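PDB 1K0D: transcriptional regulator URE2 from Saccharomyces cerevisiae, which inhibits GATA-type transcriptional activators in nitrogen catabolite repression and, through its glutathione transferase-like region, reduces hydrogen peroxide with glutathione. Local coordinates for residues N224-R228 / I229-I233; F32-A35 / I36-E40; G163-E166 / M167-E171. One frame throughout, in Å; residues are numbered along the deposited sequence.

Contact 1 of 3, residues N224-R228 / I229-I233; sequences NVVDR and IGINI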
loop_
_atom_site.group_PDB
_atom_site.type_symbol
_atom_site.label_atom_id
_atom_site.label_comp_id
_atom_site.label_asym_id
_atom_site.label_seq_id
_atom_site.Cartn_x
_atom_site.Cartn_y
_atom_site.Cartn_z
ATOM N N ASN B 224 -12.428 -1.623 14.244
ATOM C CA ASN B 224 -13.815 -1.925 14.590
ATOM C C ASN B 224 -14.269 -3.297 14.087
ATOM O O ASN B 224 -15.317 -3.798 14.491
ATOM C CB ASN B 224 -14.733 -0.847 13.997
ATOM C CG ASN B 224 -14.340 0.564 14.425
ATOM O OD1 ASN B 224 -14.818 1.552 13.861
ATOM N ND2 ASN B 224 -13.474 0.662 15.427
ATOM N N VAL B 225 -13.471 -3.900 13.214
ATOM C CA VAL B 225 -13.798 -5.191 12.614
ATOM C C VAL B 225 -13.093 -6.389 13.245
ATOM O O VAL B 225 -13.583 -7.518 13.171
ATOM C CB VAL B 225 -13.469 -5.152 11.087
ATOM C CG1 VAL B 225 -13.490 -6.547 10.480
ATOM C CG2 VAL B 225 -14.469 -4.262 10.375
ATOM N N VAL B 226 -11.955 -6.144 13.884
ATOM C CA VAL B 226 -11.172 -7.224 14.462
ATOM C C VAL B 226 -11.847 -8.055 15.556
ATOM O O VAL B 226 -11.388 -9.156 15.882
ATOM C CB VAL B 226 -9.796 -6.693 14.934
ATOM C CG1 VAL B 226 -9.037 -6.145 13.726
ATOM C CG2 VAL B 226 -9.965 -5.601 15.991
ATOM N N ASP B 227 -12.941 -7.545 16.110
ATOM C CA ASP B 227 -13.684 -8.275 17.134
ATOM C C ASP B 227 -14.218 -9.567 16.495
ATOM O O ASP B 227 -14.337 -10.604 17.154
ATOM C CB ASP B 227 -14.861 -7.432 17.617
ATOM C CG ASP B 227 -15.797 -7.056 16.481
ATOM O OD1 ASP B 227 -15.375 -6.296 15.578
ATOM O OD2 ASP B 227 -16.953 -7.532 16.476
ATOM N N ARG B 228 -14.534 -9.490 15.202
ATOM C CA ARG B 228 -15.061 -10.630 14.456
ATOM C C ARG B 228 -14.089 -11.804 14.361
ATOM O O ARG B 228 -14.485 -12.904 13.990
ATOM C CB ARG B 228 -15.463 -10.206 13.041
ATOM C CG ARG B 228 -16.582 -9.174 12.975
ATOM C CD ARG B 228 -16.725 -8.663 11.548
ATOM N NE ARG B 228 -17.582 -7.483 11.453
ATOM C CZ ARG B 228 -17.652 -6.703 10.378
ATOM N NH1 ARG B 228 -16.915 -6.978 9.307
ATOM N NH2 ARG B 228 -18.457 -5.650 10.370
ATOM N N ILE B 229 -12.819 -11.576 14.678
ATOM C CA ILE B 229 -11.853 -12.662 14.627
ATOM C C ILE B 229 -11.332 -12.985 16.026
ATOM O O ILE B 229 -10.243 -13.543 16.190
ATOM C CB ILE B 229 -10.673 -12.338 13.680
ATOM C CG1 ILE B 229 -9.982 -11.047 14.106
ATOM C CG2 ILE B 229 -11.177 -12.224 12.251
ATOM C CD1 ILE B 229 -8.803 -10.676 13.220
ATOM N N GLY B 230 -12.127 -12.628 17.034
ATOM C CA GLY B 230 -11.765 -12.916 18.410
ATOM C C GLY B 230 -10.788 -11.978 19.086
ATOM O O GLY B 230 -10.302 -12.285 20.170
ATOM N N ILE B 231 -10.500 -10.834 18.473
ATOM C CA ILE B 231 -9.565 -9.892 19.072
ATOM C C ILE B 231 -10.297 -8.788 19.822
ATOM O O ILE B 231 -11.114 -8.074 19.256
ATOM C CB ILE B 231 -8.631 -9.271 17.997
ATOM C CG1 ILE B 231 -7.661 -10.341 17.486
ATOM C CG2 ILE B 231 -7.856 -8.110 18.579
ATOM C CD1 ILE B 231 -6.768 -9.881 16.347
ATOM N N ASN B 232 -9.986 -8.657 21.105
ATOM C CA ASN B 232 -10.605 -7.649 21.961
ATOM C C ASN B 232 -9.569 -6.553 22.204
ATOM O O ASN B 232 -8.691 -6.696 23.054
ATOM C CB ASN B 232 -11.032 -8.316 23.280
ATOM C CG ASN B 232 -11.722 -7.363 24.242
ATOM O OD1 ASN B 232 -12.244 -7.791 25.276
ATOM N ND2 ASN B 232 -11.726 -6.078 23.919
ATOM N N ILE B 233 -9.670 -5.464 21.447
ATOM C CA ILE B 233 -8.721 -4.352 21.554
ATOM C C ILE B 233 -8.667 -3.669 22.927
ATOM O O ILE B 233 -7.586 -3.385 23.451
ATOM C CB ILE B 233 -9.022 -3.275 20.485
ATOM C CG1 ILE B 233 -8.742 -3.837 19.089
ATOM C CG2 ILE B 233 -8.171 -2.033 20.724
ATOM C CD1 ILE B 233 -9.181 -2.918 17.966
#

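Contact 2 of 3, residues F32-A35 / I36-E40; sequences FKVA and IVLSE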
loop_
_atom_site.group_PDB
_atom_site.type_symbol
_atom_site.label_atom_id
_atom_site.label_comp_id
_atom_site.label_asym_id
_atom_site.label_seq_id
_atom_site.Cartn_x
_atom_site.Cartn_y
_atom_site.Cartn_z
ATOM N N PHE B 32 -14.780 3.346 4.149
ATOM C CA PHE B 32 -14.937 4.300 5.237
ATOM C C PHE B 32 -13.623 5.010 5.553
ATOM O O PHE B 32 -13.632 6.120 6.081
ATOM C CB PHE B 32 -15.481 3.603 6.491
ATOM C CG PHE B 32 -16.902 3.130 6.344
ATOM C CD1 PHE B 32 -17.191 1.948 5.668
ATOM C CD2 PHE B 32 -17.956 3.896 6.836
ATOM C CE1 PHE B 32 -18.514 1.531 5.483
ATOM C CE2 PHE B 32 -19.282 3.494 6.659
ATOM C CZ PHE B 32 -19.563 2.307 5.980
ATOM N N LYS B 33 -12.498 4.375 5.230
ATOM C CA LYS B 33 -11.197 4.987 5.475
ATOM C C LYS B 33 -11.077 6.243 4.616
ATOM O O LYS B 33 -10.546 7.258 5.060
ATOM C CB LYS B 33 -10.057 4.032 5.115
ATOM C CG LYS B 33 -8.674 4.615 5.398
ATOM C CD LYS B 33 -7.571 3.911 4.622
ATOM C CE LYS B 33 -7.535 2.426 4.910
ATOM N NZ LYS B 33 -6.493 1.753 4.070
ATOM N N VAL B 34 -11.577 6.171 3.384
ATOM C CA VAL B 34 -11.520 7.316 2.485
ATOM C C VAL B 34 -12.584 8.335 2.887
ATOM O O VAL B 34 -12.334 9.531 2.871
ATOM C CB VAL B 34 -11.735 6.892 1.001
ATOM C CG1 VAL B 34 -11.838 8.121 0.125
ATOM C CG2 VAL B 34 -10.552 6.023 0.519
ATOM N N ALA B 35 -13.771 7.854 3.249
ATOM C CA ALA B 35 -14.856 8.740 3.663
ATOM C C ALA B 35 -14.388 9.587 4.843
ATOM O O ALA B 35 -14.635 10.787 4.894
ATOM C CB ALA B 35 -16.091 7.921 4.053
ATOM N N ILE B 36 -13.697 8.956 5.784
ATOM C CA ILE B 36 -13.183 9.661 6.950
ATOM C C ILE B 36 -12.241 10.813 6.580
ATOM O O ILE B 36 -12.406 11.935 7.062
ATOM C CB ILE B 36 -12.446 8.689 7.895
ATOM C CG1 ILE B 36 -13.470 7.820 8.633
ATOM C CG2 ILE B 36 -11.574 9.466 8.878
ATOM C CD1 ILE B 36 -12.859 6.771 9.516
ATOM N N VAL B 37 -11.261 10.548 5.721
ATOM C CA VAL B 37 -10.320 11.600 5.335
ATOM C C VAL B 37 -11.011 12.670 4.502
ATOM O O VAL B 37 -10.712 13.855 4.617
ATOM C CB VAL B 37 -9.126 11.018 4.557
ATOM C CG1 VAL B 37 -8.215 12.146 4.053
ATOM C CG2 VAL B 37 -8.358 10.074 5.468
ATOM N N LEU B 38 -11.930 12.233 3.652
ATOM C CA LEU B 38 -12.701 13.139 2.811
ATOM C C LEU B 38 -13.474 14.091 3.750
ATOM O O LEU B 38 -13.520 15.309 3.545
ATOM C CB LEU B 38 -13.684 12.304 1.973
ATOM C CG LEU B 38 -13.900 12.461 0.461
ATOM C CD1 LEU B 38 -12.631 12.871 -0.277
ATOM C CD2 LEU B 38 -14.426 11.124 -0.071
ATOM N N SER B 39 -14.071 13.522 4.794
ATOM C CA SER B 39 -14.839 14.313 5.739
ATOM C C SER B 39 -13.970 15.220 6.600
ATOM O O SER B 39 -14.293 16.387 6.784
ATOM C CB SER B 39 -15.687 13.397 6.622
ATOM O OG SER B 39 -16.244 14.128 7.696
ATOM N N GLU B 40 -12.863 14.691 7.119
ATOM C CA GLU B 40 -11.966 15.483 7.957
ATOM C C GLU B 40 -11.384 16.694 7.224
ATOM O O GLU B 40 -11.174 17.750 7.821
ATOM C CB GLU B 40 -10.821 14.607 8.485
ATOM C CG GLU B 40 -11.140 13.824 9.764
ATOM C CD GLU B 40 -11.238 14.711 11.019
ATOM O OE1 GLU B 40 -11.611 14.190 12.094
ATOM O OE2 GLU B 40 -10.937 15.925 10.934
#

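Contact 3 of 3, residues G163-E166 / M167-E171; sequences GVVE and MALAE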
loop_
_atom_site.group_PDB
_atom_site.type_symbol
_atom_site.label_atom_id
_atom_site.label_comp_id
_atom_site.label_asym_id
_atom_site.label_seq_id
_atom_site.Cartn_x
_atom_site.Cartn_y
_atom_site.Cartn_z
ATOM N N GLY B 163 0.314 -5.402 17.980
ATOM C CA GLY B 163 1.312 -5.246 19.021
ATOM C C GLY B 163 2.327 -4.193 18.602
ATOM O O GLY B 163 2.851 -3.459 19.439
ATOM N N VAL B 164 2.612 -4.120 17.300
ATOM C CA VAL B 164 3.556 -3.129 16.780
ATOM C C VAL B 164 2.976 -1.731 17.004
ATOM O O VAL B 164 3.686 -0.803 17.401
ATOM C CB VAL B 164 3.815 -3.330 15.265
ATOM C CG1 VAL B 164 4.724 -2.235 14.734
ATOM C CG2 VAL B 164 4.446 -4.694 15.026
ATOM N N VAL B 165 1.680 -1.581 16.756
ATOM C CA VAL B 165 1.020 -0.293 16.955
ATOM C C VAL B 165 0.965 0.057 18.449
ATOM O O VAL B 165 1.219 1.198 18.848
ATOM C CB VAL B 165 -0.420 -0.311 16.390
ATOM C CG1 VAL B 165 -1.112 1.005 16.687
ATOM C CG2 VAL B 165 -0.384 -0.563 14.882
ATOM N N GLU B 166 0.632 -0.934 19.270
ATOM C CA GLU B 166 0.548 -0.746 20.715
ATOM C C GLU B 166 1.894 -0.253 21.250
ATOM O O GLU B 166 1.960 0.744 21.967
ATOM C CB GLU B 166 0.180 -2.069 21.394
ATOM C CG GLU B 166 0.051 -1.978 22.906
ATOM C CD GLU B 166 -1.201 -1.240 23.349
ATOM O OE1 GLU B 166 -1.359 -1.008 24.569
ATOM O OE2 GLU B 166 -2.036 -0.894 22.482
ATOM N N MET B 167 2.960 -0.960 20.892
ATOM C CA MET B 167 4.309 -0.610 21.324
ATOM C C MET B 167 4.665 0.827 20.931
ATOM O O MET B 167 5.120 1.612 21.764
ATOM C CB MET B 167 5.316 -1.604 20.722
ATOM C CG MET B 167 6.788 -1.284 20.978
ATOM S SD MET B 167 7.917 -2.645 20.509
ATOM C CE MET B 167 7.903 -2.532 18.684
ATOM N N ALA B 168 4.458 1.173 19.664
ATOM C CA ALA B 168 4.761 2.517 19.193
ATOM C C ALA B 168 3.992 3.568 19.997
ATOM O O ALA B 168 4.553 4.597 20.381
ATOM C CB ALA B 168 4.431 2.643 17.711
ATOM N N LEU B 169 2.711 3.315 20.247
ATOM C CA LEU B 169 1.903 4.263 21.015
ATOM C C LEU B 169 2.417 4.362 22.454
ATOM O O LEU B 169 2.476 5.451 23.029
ATOM C CB LEU B 169 0.429 3.843 21.006
ATOM C CG LEU B 169 -0.291 3.939 19.656
ATOM C CD1 LEU B 169 -1.671 3.306 19.761
ATOM C CD2 LEU B 169 -0.394 5.405 19.229
ATOM N N ALA B 170 2.786 3.222 23.028
ATOM C CA ALA B 170 3.314 3.182 24.386
ATOM C C ALA B 170 4.593 4.011 24.472
ATOM O O ALA B 170 4.775 4.783 25.411
ATOM C CB ALA B 170 3.598 1.741 24.797
ATOM N N GLU B 171 5.477 3.855 23.491
ATOM C CA GLU B 171 6.731 4.607 23.484
ATOM C C GLU B 171 6.497 6.107 23.356
ATOM O O GLU B 171 7.226 6.897 23.953
ATOM C CB GLU B 171 7.638 4.140 22.346
ATOM C CG GLU B 171 8.122 2.711 22.490
ATOM C CD GLU B 171 9.031 2.296 21.350
ATOM O OE1 GLU B 171 10.120 2.895 21.212
ATOM O OE2 GLU B 171 8.654 1.379 20.589
#

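Contact 1 of 3, residues N224-R228 / I229-I233
Val-226 O receives two backbone bonds from opposite faces of its carbonyl plane, from Ile-231 N at 3.2 Å and from Ile-229 N at 3.1 Å, while Gly-230 N binds Asp-227 O at 3.0 Å. The nested pair, Ile-231 N to Val-226 O outside and Gly-230 N to Asp-227 O inside, together with the positive phi of Gly-230 (81°), makes this a Schellman motif. It takes in the 3-10 residues 226-228, in the loop between helices 220-223 and 233-236 of the glutathione transferase C-terminal domain. Asn-232, at the N-cap position, leads straight on into helix 233-236.

The side chains of Val-226 and Ile-231, whose backbones share the outer bond, also meet each other: their CB atoms are 4.2 Å apart, the apolar contact that classically accompanies this motif. Ile-229 meets the carbonyl rather than the valine methyls: its CG1 sits between its own backbone N and carbonyl carbon (chi1 57°), which lays that branch close against Val-226 O at 3.0 Å. The oxygen that takes both N-H groups therefore also has a methylene close beside it.

Val-226 also reaches forward to the start of the following helix, where Ile-233 lies across it at about a right angle. Tyr-162 of helix 148-176 and Ile-133 of helix 112-142 pack against Val-226 as well, and Val-158 packs on both Ile-229 and Ile-231, so the apolar side of the turn settles on the two long helices. Tyr-141 OH is hydrogen-bonded to Arg-228 O. Among the carbon pairs the tight one is Val-226 CG2 to Ile-233 CD1, 3.4 Å apart, shorter than ordinary van der Waals contact.

Contact 2 of 3, residues F32-A35 / I36-E40
Val-34 and Leu-38, one helical turn apart, lie side by side and point the same way, with Val-34 CG1 4.0 Å from Leu-38 CD2. The leucine sits in a non-staggered rotamer (chi1 -133°) that leaves CD2 near Val-34 O too, at 3.9 Å; its CB rests 3.2 Å from Val-34 O, the same oxygen that accepts Leu-38 N. On another side of the helix, CG1 of Ile-36 stands beside its own backbone N (chi1 -74°) and therefore folds back over Phe-32 O at 3.1 Å. Four successive backbone bonds run between the segments; the one from Val-37 N to Lys-33 O, at 3.4 Å, is weak.

All of this belongs to helix 29-40, the crossover helix of the beta-alpha-beta unit joining strands 20-24 and 45-49 in the thioredoxin-like glutathione-binding domain. Ile-90 and Leu-94 of helix 87-102 pack on Val-34 and Leu-38 respectively, and Val-220 and Pro-221 meet Ile-36. Lys-33 extends toward the glutathione pocket, where its NZ is hydrogen-bonded to Ser-87 OG and weakly to Asn-30 OD1; both partners are glutathione-binding residues. At the far end of the helix, Ser-39 OG binds Ala-252 O, and Glu-40 OE1 forms a salt bridge with Arg-250 NE.

Contact 3 of 3, residues G163-E166 / M167-E171
Leu-169 folds back over Val-165, the residue one helical turn before it. Its CB lies 3.5 Å from Val-165 O and nearly as close to Glu-166 O. CG comes nearer still, 3.2 Å from Val-165 O, because chi1 of -68° sets it beside the backbone N, which itself donates to that oxygen at 2.9 Å. At the tip, CD1 meets Val-165 CG1 at 3.9 Å, the two side chains lying side by side and pointing the same way. Beyond this pair, Leu-169 packs on Trp-243 and Glu-239 of helix 238-248 and on Leu-207, while Val-165 touches Val-240 and Phe-219.

These residues sit in the second half of helix 148-176, one of the long helices of the all-helical C-terminal domain of the glutathione transferase fold. Four consecutive i to i+4 bonds join the segments, running from Met-167 N to Gly-163 O at one end through to Ala-170 N on Glu-166 O, 2.8 Å apart, at the other.

Glu-166 carries the polar side of the contact. Its CG lies anti to the backbone N before the side chain bends at chi2 (73°). The bend leads the carboxylate to the beginning of helix 238-248, where OE1 accepts from Glu-239 N and OE2 from Val-240 N. Both oxygens are thereby engaged, and the negative group is probably favoured by the positive end of that helix dipole. On other faces of the helix, Ala-168 packs on Trp-121 of helix 112-142, and the subunit boundary is reached: Val-164 touches Pro-67 of the second subunit and Met-167 touches Val-63 of the second subunit.

From the N terminus, contact 2 comes first, on the crossover helix of the glutathione-binding domain; contact 3 follows on helix 148-176 of the C-terminal domain, and contact 1 comes last, in the loop before helix 233-236. Each is local and follows the one before in series, so none nests in or crosses another. Contacts 2 and 3 each lie within a single helix and close only helical turns, whereas contact 1 closes a single reversal of the chain. Helix 148-176 carries contact 3 and also supports the turn of contact 1, their centres about 18 Å apart. Helix 238-248 likewise borders both. The helix of contact 2 instead links strands 20-24 and 45-49 and packs on helix 251-258.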